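Local atomic coordinates of probable amino acid aminotransferase (Mycobacterium tuberculosis, PDB entry 6Q1R), a protein that is probably a pyridoxal-5'-phosphate-dependent enzyme with the class IV aminotransferase fold. Residues 35-40 / 254-259; 54-59 / 148-153; 127-132 / 163-168; 182-187 / 213-218. All coordinates share one frame; numbering follows the deposited sequence.

Interaction 1: 35-40 / 254-259; sequences TLLVRD and SSMTLA. With PLP (pyridoxal-5'-phosphate), chain H.
Leu37 on strand 31-39 divides its two branches between Met256 and Leu258 of the loop 254-259. With CG anti to the backbone N (chi1 -177°), CD1 comes within 3.8 Å of Met256 SD, while CD2 lies 3.6 Å from Leu258 CD2, the two leucine side chains crossing at about a right angle. The Leu37 stem rests against the loop backbone, CB being 3.4 Å from Ser255 O. Met256 bends at both chi2 and chi3, which curls its methyl back to the strand: CE is 3.5 Å from Thr35 CG2 and also meets the carbonyl oxygen of Leu36. This part is a van der Waals contact, without hydrogen bonds between the two segments.

Toward Arg39, which is partly exposed, the fit slackens. Its NH2 approaches Leu258 CD2 obliquely at 3.6 Å, and the charge is spent elsewhere, in salt bridges to Glu88 and Asp284. Ser255 serves both sides: CB lies 3.4 Å from Thr35 O, while N and OG turn to the cofactor phosphate. Its N donates to PLP O1P over 2.6 Å; OG also donates to this oxygen, at a very short modelled length that is doubtful, and bonds to His49. The loop thus presses one flank on the strand of the antiparallel sheet and offers a serine N-H and hydroxyl to an anion, an arrangement that belongs to the phosphate-binding cup of the class IV aminotransferase fold.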
# COMPACT_ATOMS: atom_id res chain seq x y z
N THR B 35 -2.82 7.71 -14.05
CA THR B 35 -1.81 7.64 -15.09
C THR B 35 -2.46 7.93 -16.44
O THR B 35 -3.48 7.34 -16.78
CB THR B 35 -1.13 6.26 -15.12
OG1 THR B 35 -0.48 6.03 -13.86
CG2 THR B 35 -0.10 6.21 -16.23
N LEU B 36 -1.84 8.84 -17.20
CA LEU B 36 -2.36 9.29 -18.48
C LEU B 36 -1.33 9.06 -19.57
O LEU B 36 -0.12 9.14 -19.33
CB LEU B 36 -2.70 10.78 -18.44
CG LEU B 36 -4.04 11.13 -17.81
CD1 LEU B 36 -4.25 12.64 -17.78
CD2 LEU B 36 -5.11 10.48 -18.63
N LEU B 37 -1.82 8.76 -20.77
CA LEU B 37 -0.98 8.61 -21.95
C LEU B 37 -1.00 9.90 -22.76
O LEU B 37 -2.07 10.45 -23.03
CB LEU B 37 -1.45 7.44 -22.82
CG LEU B 37 -0.59 7.15 -24.05
CD1 LEU B 37 0.73 6.53 -23.64
CD2 LEU B 37 -1.33 6.26 -25.02
N VAL B 38 0.19 10.37 -23.13
CA VAL B 38 0.33 11.50 -24.04
C VAL B 38 0.61 10.93 -25.43
O VAL B 38 1.65 10.32 -25.66
CB VAL B 38 1.45 12.46 -23.59
CG1 VAL B 38 1.71 13.52 -24.66
CG2 VAL B 38 1.08 13.11 -22.27
N ARG B 39 -0.32 11.13 -26.36
CA ARG B 39 -0.17 10.63 -27.72
C ARG B 39 -0.70 11.67 -28.68
O ARG B 39 -1.82 12.17 -28.50
CB ARG B 39 -0.91 9.29 -27.89
CG ARG B 39 -1.14 8.87 -29.34
CD ARG B 39 -2.01 7.63 -29.42
NE ARG B 39 -1.31 6.40 -29.04
CZ ARG B 39 -1.78 5.17 -29.26
NH1 ARG B 39 -2.94 5.00 -29.86
NH2 ARG B 39 -1.08 4.12 -28.87
N ASP B 40 0.09 11.99 -29.70
CA ASP B 40 -0.29 12.94 -30.75
C ASP B 40 -0.73 14.28 -30.17
O ASP B 40 -1.82 14.79 -30.46
CB ASP B 40 -1.37 12.34 -31.66
CG ASP B 40 -0.79 11.35 -32.66
OD1 ASP B 40 -0.08 10.41 -32.23
OD2 ASP B 40 -1.05 11.52 -33.87
N SER B 254 -4.78 -1.08 -20.12
CA SER B 254 -4.40 -0.03 -19.18
C SER B 254 -4.13 1.24 -19.96
O SER B 254 -4.02 1.23 -21.19
CB SER B 254 -3.17 -0.45 -18.36
OG SER B 254 -2.05 -0.69 -19.20
N SER B 255 -4.02 2.35 -19.23
CA SER B 255 -3.84 3.64 -19.88
C SER B 255 -2.47 3.74 -20.55
O SER B 255 -2.34 4.39 -21.59
CB SER B 255 -4.01 4.78 -18.88
OG SER B 255 -5.33 4.80 -18.37
N MET B 256 -1.45 3.12 -19.95
CA MET B 256 -0.09 3.17 -20.48
C MET B 256 0.13 2.07 -21.51
O MET B 256 0.43 2.36 -22.68
CB MET B 256 0.89 3.06 -19.31
CG MET B 256 2.31 3.47 -19.64
SD MET B 256 2.36 5.04 -20.52
CE MET B 256 1.53 6.12 -19.35
N THR B 257 -0.01 0.82 -21.10
CA THR B 257 0.00 -0.32 -22.01
C THR B 257 -1.40 -0.47 -22.57
O THR B 257 -2.27 -1.05 -21.92
CB THR B 257 0.44 -1.59 -21.29
OG1 THR B 257 1.45 -1.27 -20.32
CG2 THR B 257 0.99 -2.59 -22.29
N LEU B 258 -1.64 0.06 -23.77
CA LEU B 258 -3.01 0.14 -24.29
C LEU B 258 -3.66 -1.24 -24.35
O LEU B 258 -4.71 -1.47 -23.74
CB LEU B 258 -3.03 0.81 -25.66
CG LEU B 258 -2.79 2.32 -25.70
CD1 LEU B 258 -3.55 2.99 -24.57
CD2 LEU B 258 -1.33 2.67 -25.62
N ALA B 259 -3.04 -2.17 -25.07
CA ALA B 259 -3.60 -3.52 -25.17
C ALA B 259 -2.46 -4.51 -25.33
O ALA B 259 -1.83 -4.57 -26.39
CB ALA B 259 -4.58 -3.62 -26.34
N1 PLP H . -5.65 -2.31 -12.50
C2 PLP H . -4.90 -1.75 -11.53
C2A PLP H . -4.60 -2.50 -10.26
C3 PLP H . -4.37 -0.37 -11.71
O3 PLP H . -3.60 0.23 -10.76
C4 PLP H . -4.68 0.33 -12.98
C4A PLP H . -4.16 1.71 -13.13
C5 PLP H . -5.53 -0.39 -13.97
C6 PLP H . -5.96 -1.68 -13.65
C5A PLP H . -5.93 0.20 -15.30
O4P PLP H . -6.53 1.49 -15.21
P PLP H . -6.66 2.39 -16.54
O1P PLP H . -5.26 2.75 -16.96
O2P PLP H . -7.46 3.63 -16.23
O3P PLP H . -7.37 1.60 -17.61

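Interaction 2: 54-59 / 148-153; sequences TQSARL and ASAKTL. With PLP (pyridoxal-5'-phosphate), chain H.
The peptide group joining Ala150 to Lys151 is the flat unit through which Ser56 meets the loop 148-153: its N-H points at Ser56 OG, with 3.1 Å from Lys151 N to that oxygen and a nearly straight angle of 160°. A second flat group, the pyridine ring of PLP, is attached to the same loop through its substituent C4A. Ser56 OG also makes a weak hydrogen bond to Arg52 O one turn earlier in helix 46-59, so the hydroxyl links the loop to its own helix. One turn later, Leu59 lays CD1 on the loop, 4.1 Å from Ala150 CB and also against Ser149 OG.

Lys151 sits at the centre of an inverse gamma turn, and its side chain leaves the helix behind. It runs extended through chi3 and bends at chi4 (75°), bringing NZ to the cofactor, where it is covalently joined to PLP C4A at 1.3 Å. Lys151 also forms a backbone hydrogen bond with Phe33 of strand 31-39, giving its main chain a second hold. A lysine bonded through NZ to C4A of pyridoxal phosphate is the internal aldimine, the hallmark of the active site in this enzyme family.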
# COMPACT_ATOMS: atom_id res chain seq x y z
N THR B 54 -11.55 11.76 -8.61
CA THR B 54 -12.54 12.17 -7.62
C THR B 54 -13.06 10.97 -6.83
O THR B 54 -13.17 11.04 -5.60
CB THR B 54 -13.69 12.90 -8.31
OG1 THR B 54 -13.19 14.04 -9.01
CG2 THR B 54 -14.71 13.36 -7.27
N GLN B 55 -13.36 9.86 -7.52
CA GLN B 55 -13.90 8.70 -6.82
C GLN B 55 -12.87 8.11 -5.87
O GLN B 55 -13.21 7.69 -4.76
CB GLN B 55 -14.36 7.64 -7.83
CG GLN B 55 -15.56 8.03 -8.67
CD GLN B 55 -15.77 7.11 -9.87
OE1 GLN B 55 -14.92 6.26 -10.16
NE2 GLN B 55 -16.90 7.27 -10.55
N SER B 56 -11.60 8.07 -6.29
CA SER B 56 -10.54 7.59 -5.40
C SER B 56 -10.35 8.53 -4.22
O SER B 56 -10.18 8.08 -3.08
CB SER B 56 -9.24 7.45 -6.18
OG SER B 56 -9.26 6.31 -7.02
N ALA B 57 -10.39 9.84 -4.46
CA ALA B 57 -10.21 10.80 -3.38
C ALA B 57 -11.34 10.72 -2.38
O ALA B 57 -11.13 10.82 -1.17
CB ALA B 57 -10.06 12.22 -3.94
N ARG B 58 -12.57 10.49 -2.88
CA ARG B 58 -13.73 10.38 -2.00
C ARG B 58 -13.62 9.18 -1.08
O ARG B 58 -13.95 9.25 0.10
CB ARG B 58 -15.01 10.25 -2.83
CG ARG B 58 -16.29 10.16 -2.02
CD ARG B 58 -17.52 10.02 -2.90
NE ARG B 58 -17.36 8.90 -3.82
CZ ARG B 58 -17.17 9.01 -5.13
NH1 ARG B 58 -17.13 10.21 -5.70
NH2 ARG B 58 -17.03 7.92 -5.87
N LEU B 59 -13.15 8.05 -1.63
CA LEU B 59 -12.93 6.84 -0.86
C LEU B 59 -11.81 6.99 0.16
O LEU B 59 -11.79 6.25 1.15
CB LEU B 59 -12.62 5.69 -1.81
CG LEU B 59 -13.80 5.21 -2.64
CD1 LEU B 59 -13.38 4.13 -3.62
CD2 LEU B 59 -14.91 4.70 -1.74
N ALA B 148 -10.64 -1.40 -2.13
CA ALA B 148 -10.06 -2.11 -3.26
C ALA B 148 -10.33 -1.41 -4.59
O ALA B 148 -9.60 -1.64 -5.56
CB ALA B 148 -10.59 -3.54 -3.31
N SER B 149 -11.36 -0.56 -4.65
CA SER B 149 -11.75 0.13 -5.87
C SER B 149 -11.02 1.45 -6.07
O SER B 149 -11.34 2.18 -7.02
CB SER B 149 -13.26 0.36 -5.87
OG SER B 149 -13.68 1.01 -4.69
N ALA B 150 -10.06 1.79 -5.21
CA ALA B 150 -9.35 3.05 -5.28
C ALA B 150 -7.94 2.84 -5.80
O ALA B 150 -7.26 1.88 -5.42
CB ALA B 150 -9.30 3.73 -3.90
N LYS B 151 -7.50 3.75 -6.68
CA LYS B 151 -6.13 3.75 -7.20
C LYS B 151 -5.26 4.52 -6.21
O LYS B 151 -5.07 5.73 -6.34
CB LYS B 151 -6.09 4.37 -8.60
CG LYS B 151 -4.90 3.95 -9.46
CD LYS B 151 -5.06 4.42 -10.92
CE LYS B 151 -4.01 3.82 -11.85
NZ LYS B 151 -4.37 2.39 -12.09
N THR B 152 -4.74 3.82 -5.21
CA THR B 152 -3.96 4.47 -4.16
C THR B 152 -2.47 4.43 -4.50
O THR B 152 -2.01 3.70 -5.38
CB THR B 152 -4.20 3.80 -2.81
OG1 THR B 152 -3.56 2.52 -2.77
CG2 THR B 152 -5.69 3.62 -2.55
N LEU B 153 -1.71 5.24 -3.76
CA LEU B 153 -0.25 5.28 -3.87
C LEU B 153 0.42 4.10 -3.18
O LEU B 153 1.66 4.06 -3.14
CB LEU B 153 0.28 6.59 -3.29
CG LEU B 153 -0.03 7.86 -4.08
CD1 LEU B 153 0.38 9.11 -3.31
CD2 LEU B 153 0.65 7.80 -5.44
N1 PLP H . -5.65 -2.31 -12.50
C2 PLP H . -4.90 -1.75 -11.53
C2A PLP H . -4.60 -2.50 -10.26
C3 PLP H . -4.37 -0.37 -11.71
O3 PLP H . -3.60 0.23 -10.76
C4 PLP H . -4.68 0.33 -12.98
C4A PLP H . -4.16 1.71 -13.13
C5 PLP H . -5.53 -0.39 -13.97
C6 PLP H . -5.96 -1.68 -13.65
C5A PLP H . -5.93 0.20 -15.30
O4P PLP H . -6.53 1.49 -15.21
P PLP H . -6.66 2.39 -16.54
O1P PLP H . -5.26 2.75 -16.96
O2P PLP H . -7.46 3.63 -16.23
O3P PLP H . -7.37 1.60 -17.61

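Interaction 3: 127-132 / 163-168; sequences SAITLD and RHAARQ
Ile129 and Leu131, two alternate residues of strand 127-132, point their side chains at the same face of helix 163-167. Ile129 works end-on: chi1 of 59° sets CG1 between the backbone N and the carbonyl carbon, and the extended chi2 carries CD1 out to the helix, where it lies 3.9 Å from Ala165 CB and 4.0 Å from Ala165 CA. Leu131 instead approaches His164 on a slanting path, its CD1 3.8 Å from His164 CD2. The imidazole, whose CG is anti to the backbone N, meets both aliphatic ends obliquely, and Ile129 CD1 is the more distant of them. Gln168 CG lies 4.2 Å above one face of the ring, offset toward its rim.

The segment axes pass 9.3 Å apart, with an angle of 119° between their chain directions. Strand 126-132, helix 156-167 and the parallel neighbouring strand 172-176 form a beta-alpha-beta crossover, in which Val173 of the latter strand touches Ile129, Leu131 and Ala165. Beyond Leu131 and His164 stands Trp145 of the second subunit, packing on the leucine and meeting the imidazole with ring planes at about 45°. Because the closest contacts are carbon to carbon and no polar pair forms between the segments, their seating probably rests on the burial of apolar surface, which Trp145 of the second subunit extends.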
# COMPACT_ATOMS: atom_id res chain seq x y z
N SER B 127 3.40 -12.95 -21.54
CA SER B 127 3.10 -14.22 -20.88
C SER B 127 2.72 -13.91 -19.44
O SER B 127 3.40 -13.13 -18.77
CB SER B 127 4.29 -15.17 -20.94
OG SER B 127 5.36 -14.70 -20.13
N ALA B 128 1.63 -14.51 -18.97
CA ALA B 128 1.09 -14.20 -17.65
C ALA B 128 0.85 -15.47 -16.85
O ALA B 128 0.66 -16.55 -17.41
CB ALA B 128 -0.21 -13.39 -17.74
N ILE B 129 0.84 -15.33 -15.53
CA ILE B 129 0.49 -16.42 -14.63
C ILE B 129 -0.72 -16.00 -13.80
O ILE B 129 -0.93 -14.82 -13.52
CB ILE B 129 1.66 -16.83 -13.71
CG1 ILE B 129 2.12 -15.64 -12.86
CG2 ILE B 129 2.80 -17.41 -14.52
CD1 ILE B 129 3.19 -16.00 -11.86
N THR B 130 -1.52 -16.99 -13.42
CA THR B 130 -2.62 -16.77 -12.50
C THR B 130 -2.13 -16.88 -11.06
O THR B 130 -1.36 -17.79 -10.73
CB THR B 130 -3.76 -17.77 -12.74
OG1 THR B 130 -3.25 -19.10 -12.60
CG2 THR B 130 -4.35 -17.59 -14.12
N LEU B 131 -2.58 -15.96 -10.21
CA LEU B 131 -2.23 -15.99 -8.80
C LEU B 131 -3.47 -15.72 -7.97
O LEU B 131 -4.30 -14.89 -8.33
CB LEU B 131 -1.15 -14.96 -8.45
CG LEU B 131 0.27 -15.23 -8.95
CD1 LEU B 131 1.20 -14.10 -8.52
CD2 LEU B 131 0.76 -16.56 -8.44
N ASP B 132 -3.58 -16.43 -6.84
CA ASP B 132 -4.68 -16.20 -5.92
C ASP B 132 -4.45 -14.88 -5.18
O ASP B 132 -3.45 -14.72 -4.48
CB ASP B 132 -4.80 -17.37 -4.94
CG ASP B 132 -6.12 -17.37 -4.17
OD1 ASP B 132 -6.62 -18.48 -3.89
OD2 ASP B 132 -6.67 -16.29 -3.89
N ARG B 163 7.40 -8.68 -9.39
CA ARG B 163 8.72 -9.27 -9.16
C ARG B 163 8.63 -10.78 -9.02
O ARG B 163 9.51 -11.51 -9.50
CB ARG B 163 9.38 -8.67 -7.91
CG ARG B 163 10.16 -7.37 -8.13
CD ARG B 163 10.59 -6.72 -6.80
NE ARG B 163 9.52 -6.16 -5.98
CZ ARG B 163 9.15 -4.89 -5.98
NH1 ARG B 163 9.77 -4.02 -6.78
NH2 ARG B 163 8.18 -4.47 -5.19
N HIS B 164 7.59 -11.27 -8.35
CA HIS B 164 7.38 -12.71 -8.21
C HIS B 164 7.19 -13.37 -9.57
O HIS B 164 7.79 -14.41 -9.86
CB HIS B 164 6.18 -12.98 -7.31
CG HIS B 164 5.79 -14.42 -7.22
ND1 HIS B 164 6.47 -15.32 -6.43
CD2 HIS B 164 4.79 -15.11 -7.81
CE1 HIS B 164 5.90 -16.51 -6.54
NE2 HIS B 164 4.88 -16.41 -7.38
N ALA B 165 6.36 -12.76 -10.42
CA ALA B 165 6.13 -13.32 -11.75
C ALA B 165 7.38 -13.23 -12.61
O ALA B 165 7.62 -14.13 -13.43
CB ALA B 165 4.97 -12.59 -12.43
N ALA B 166 8.17 -12.17 -12.45
CA ALA B 166 9.40 -12.06 -13.22
C ALA B 166 10.35 -13.21 -12.91
O ALA B 166 10.97 -13.77 -13.81
CB ALA B 166 10.07 -10.71 -12.93
N ARG B 167 10.46 -13.58 -11.63
CA ARG B 167 11.31 -14.72 -11.26
C ARG B 167 10.76 -16.04 -11.79
O ARG B 167 11.52 -17.02 -11.87
CB ARG B 167 11.50 -14.79 -9.74
CG ARG B 167 12.28 -13.63 -9.16
CD ARG B 167 12.69 -13.90 -7.71
NE ARG B 167 11.57 -13.96 -6.79
CZ ARG B 167 11.13 -12.93 -6.06
NH1 ARG B 167 11.73 -11.76 -6.15
NH2 ARG B 167 10.10 -13.08 -5.24
N GLN B 168 9.47 -16.11 -12.13
CA GLN B 168 8.88 -17.30 -12.73
C GLN B 168 8.90 -17.26 -14.26
O GLN B 168 8.36 -18.17 -14.90
CB GLN B 168 7.43 -17.47 -12.25
CG GLN B 168 7.24 -17.49 -10.73
CD GLN B 168 8.18 -18.44 -10.00
OE1 GLN B 168 8.06 -19.66 -10.10
NE2 GLN B 168 9.12 -17.87 -9.26

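Interaction 4: 182-187 / 213-218; sequences VLEGPR and PILRGT. With PLP (pyridoxal-5'-phosphate), chain H.
The wall of the cofactor pocket beside the pyridine nitrogen is where Glu184 and Ile214 come together. Their side chains run past each other in opposite directions, with Glu184 CG 3.7 Å from Ile214 CG2. A chi1 of 64° and an otherwise extended chain carry the carboxylate alongside the isoleucine, leaving OE1 3.4 Å from PLP N1. The same oxygen receives a weak hydrogen bond from Leu215 N, which links the acid loosely to the facing loop. Behind it, Leu183 CB packs on Ile214 CG2 at 3.8 Å, and Leu183 CD2 reaches Pro213 CG obliquely.

The two loops also hold the pyridine ring between them. Leu215 CD2 lies 4.0 Å from PLP C3 on one face, whereas the backbone of Arg187 covers the opposite face, its C 3.8 Å from PLP C6. At the far end of the cofactor, Thr218 N donates to PLP O2P at 3.1 Å (145°), and its OG1 also donates to this oxygen, though at an implausibly short, doubtful length. Gly217 is the N-cap of helix 218-229, so the phosphate sits at the start of a helix whose dipole would probably favour its negative charge.

Around this pair of loops, Leu183 touches Phe175 of strand 172-176, helix 156-167 backs Pro186 with Val161 and Leu162, and helix 46-59 meets Thr218 through His49 and Arg52.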
# COMPACT_ATOMS: atom_id res chain seq x y z
N VAL B 182 -12.04 -14.67 -11.81
CA VAL B 182 -11.00 -13.77 -12.31
C VAL B 182 -11.24 -12.35 -11.81
O VAL B 182 -12.35 -11.82 -11.91
CB VAL B 182 -10.94 -13.82 -13.84
CG1 VAL B 182 -9.91 -12.82 -14.36
CG2 VAL B 182 -10.64 -15.23 -14.31
N LEU B 183 -10.18 -11.72 -11.29
CA LEU B 183 -10.29 -10.38 -10.73
C LEU B 183 -9.67 -9.38 -11.69
O LEU B 183 -10.39 -8.80 -12.53
CB LEU B 183 -9.65 -10.36 -9.34
CG LEU B 183 -10.36 -11.16 -8.25
CD1 LEU B 183 -9.51 -11.24 -7.00
CD2 LEU B 183 -11.70 -10.53 -7.94
N GLU B 184 -8.37 -9.14 -11.64
CA GLU B 184 -7.73 -8.15 -12.49
C GLU B 184 -6.23 -8.41 -12.45
O GLU B 184 -5.76 -9.32 -11.76
CB GLU B 184 -8.04 -6.72 -12.03
CG GLU B 184 -7.48 -6.38 -10.66
CD GLU B 184 -7.70 -4.93 -10.28
OE1 GLU B 184 -8.14 -4.15 -11.15
OE2 GLU B 184 -7.43 -4.57 -9.12
N GLY B 185 -5.48 -7.62 -13.20
CA GLY B 185 -4.05 -7.64 -13.12
C GLY B 185 -3.54 -6.64 -12.10
O GLY B 185 -4.26 -5.71 -11.70
N PRO B 186 -2.29 -6.81 -11.66
CA PRO B 186 -1.71 -5.82 -10.73
C PRO B 186 -1.57 -4.43 -11.32
O PRO B 186 -1.47 -3.46 -10.56
CB PRO B 186 -0.35 -6.44 -10.38
CG PRO B 186 -0.05 -7.37 -11.51
CD PRO B 186 -1.37 -7.92 -11.94
N ARG B 187 -1.58 -4.29 -12.65
CA ARG B 187 -1.53 -2.97 -13.27
C ARG B 187 -2.43 -2.88 -14.50
O ARG B 187 -2.24 -1.99 -15.34
CB ARG B 187 -0.09 -2.59 -13.66
CG ARG B 187 0.59 -3.60 -14.58
CD ARG B 187 2.07 -3.30 -14.73
NE ARG B 187 2.78 -4.37 -15.43
CZ ARG B 187 4.11 -4.44 -15.53
NH1 ARG B 187 4.86 -3.50 -14.98
NH2 ARG B 187 4.68 -5.45 -16.18
N PRO B 213 -13.82 -6.78 -5.92
CA PRO B 213 -12.75 -5.96 -5.35
C PRO B 213 -11.67 -5.59 -6.36
O PRO B 213 -10.51 -5.98 -6.21
CB PRO B 213 -12.19 -6.85 -4.23
CG PRO B 213 -12.53 -8.24 -4.65
CD PRO B 213 -13.88 -8.12 -5.30
N ILE B 214 -12.06 -4.84 -7.40
CA ILE B 214 -11.16 -4.43 -8.47
C ILE B 214 -11.47 -2.98 -8.85
O ILE B 214 -12.54 -2.44 -8.53
CB ILE B 214 -11.29 -5.34 -9.72
CG1 ILE B 214 -12.71 -5.26 -10.28
CG2 ILE B 214 -10.90 -6.78 -9.40
CD1 ILE B 214 -12.89 -5.94 -11.61
N LEU B 215 -10.52 -2.35 -9.54
CA LEU B 215 -10.72 -1.01 -10.08
C LEU B 215 -11.55 -1.06 -11.36
O LEU B 215 -11.59 -2.06 -12.07
CB LEU B 215 -9.39 -0.33 -10.39
CG LEU B 215 -8.69 0.55 -9.35
CD1 LEU B 215 -8.16 -0.26 -8.16
CD2 LEU B 215 -7.60 1.38 -10.02
N ARG B 216 -12.22 0.06 -11.65
CA ARG B 216 -12.87 0.28 -12.94
C ARG B 216 -11.88 0.96 -13.89
O ARG B 216 -11.40 2.06 -13.59
CB ARG B 216 -14.14 1.10 -12.78
N GLY B 217 -11.60 0.32 -15.02
CA GLY B 217 -10.60 0.82 -15.96
C GLY B 217 -11.14 1.90 -16.89
O GLY B 217 -12.17 1.70 -17.56
N THR B 218 -10.45 3.04 -16.94
CA THR B 218 -10.84 4.10 -17.87
C THR B 218 -10.69 3.65 -19.31
O THR B 218 -11.51 3.99 -20.17
CB THR B 218 -10.00 5.36 -17.63
OG1 THR B 218 -8.61 5.05 -17.75
CG2 THR B 218 -10.27 5.93 -16.25
N1 PLP H . -5.65 -2.31 -12.50
C2 PLP H . -4.90 -1.75 -11.53
C2A PLP H . -4.60 -2.50 -10.26
C3 PLP H . -4.37 -0.37 -11.71
O3 PLP H . -3.60 0.23 -10.76
C4 PLP H . -4.68 0.33 -12.98
C4A PLP H . -4.16 1.71 -13.13
C5 PLP H . -5.53 -0.39 -13.97
C6 PLP H . -5.96 -1.68 -13.65
C5A PLP H . -5.93 0.20 -15.30
O4P PLP H . -6.53 1.49 -15.21
P PLP H . -6.66 2.39 -16.54
O1P PLP H . -5.26 2.75 -16.96
O2P PLP H . -7.46 3.63 -16.23
O3P PLP H . -7.37 1.60 -17.61

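Overall arrangement
Three of the four contacts touch pyridoxal-5'-phosphate: interaction 1 at the phosphate, interaction 2 at the aldimine carbon, interaction 4 at both ring and phosphate. Interaction 4 joins the other two, as Leu215 packs on Lys151 and Thr218 on Ser255, with centres 13 Å from interaction 2 and 16 Å from interaction 1. Interaction 3 lies apart, about 11 Å at nearest atoms from interactions 1 and 2 and about 6 Å from interaction 4. Along the chain, interaction 1 encloses the others, interactions 2 and 3 interleave, and interaction 4 follows both. Beside the cofactor, interaction 1 joins the antiparallel sheet to a loop of the mixed sheet containing strand 126-132; interactions 2 and 3 also border the second subunit.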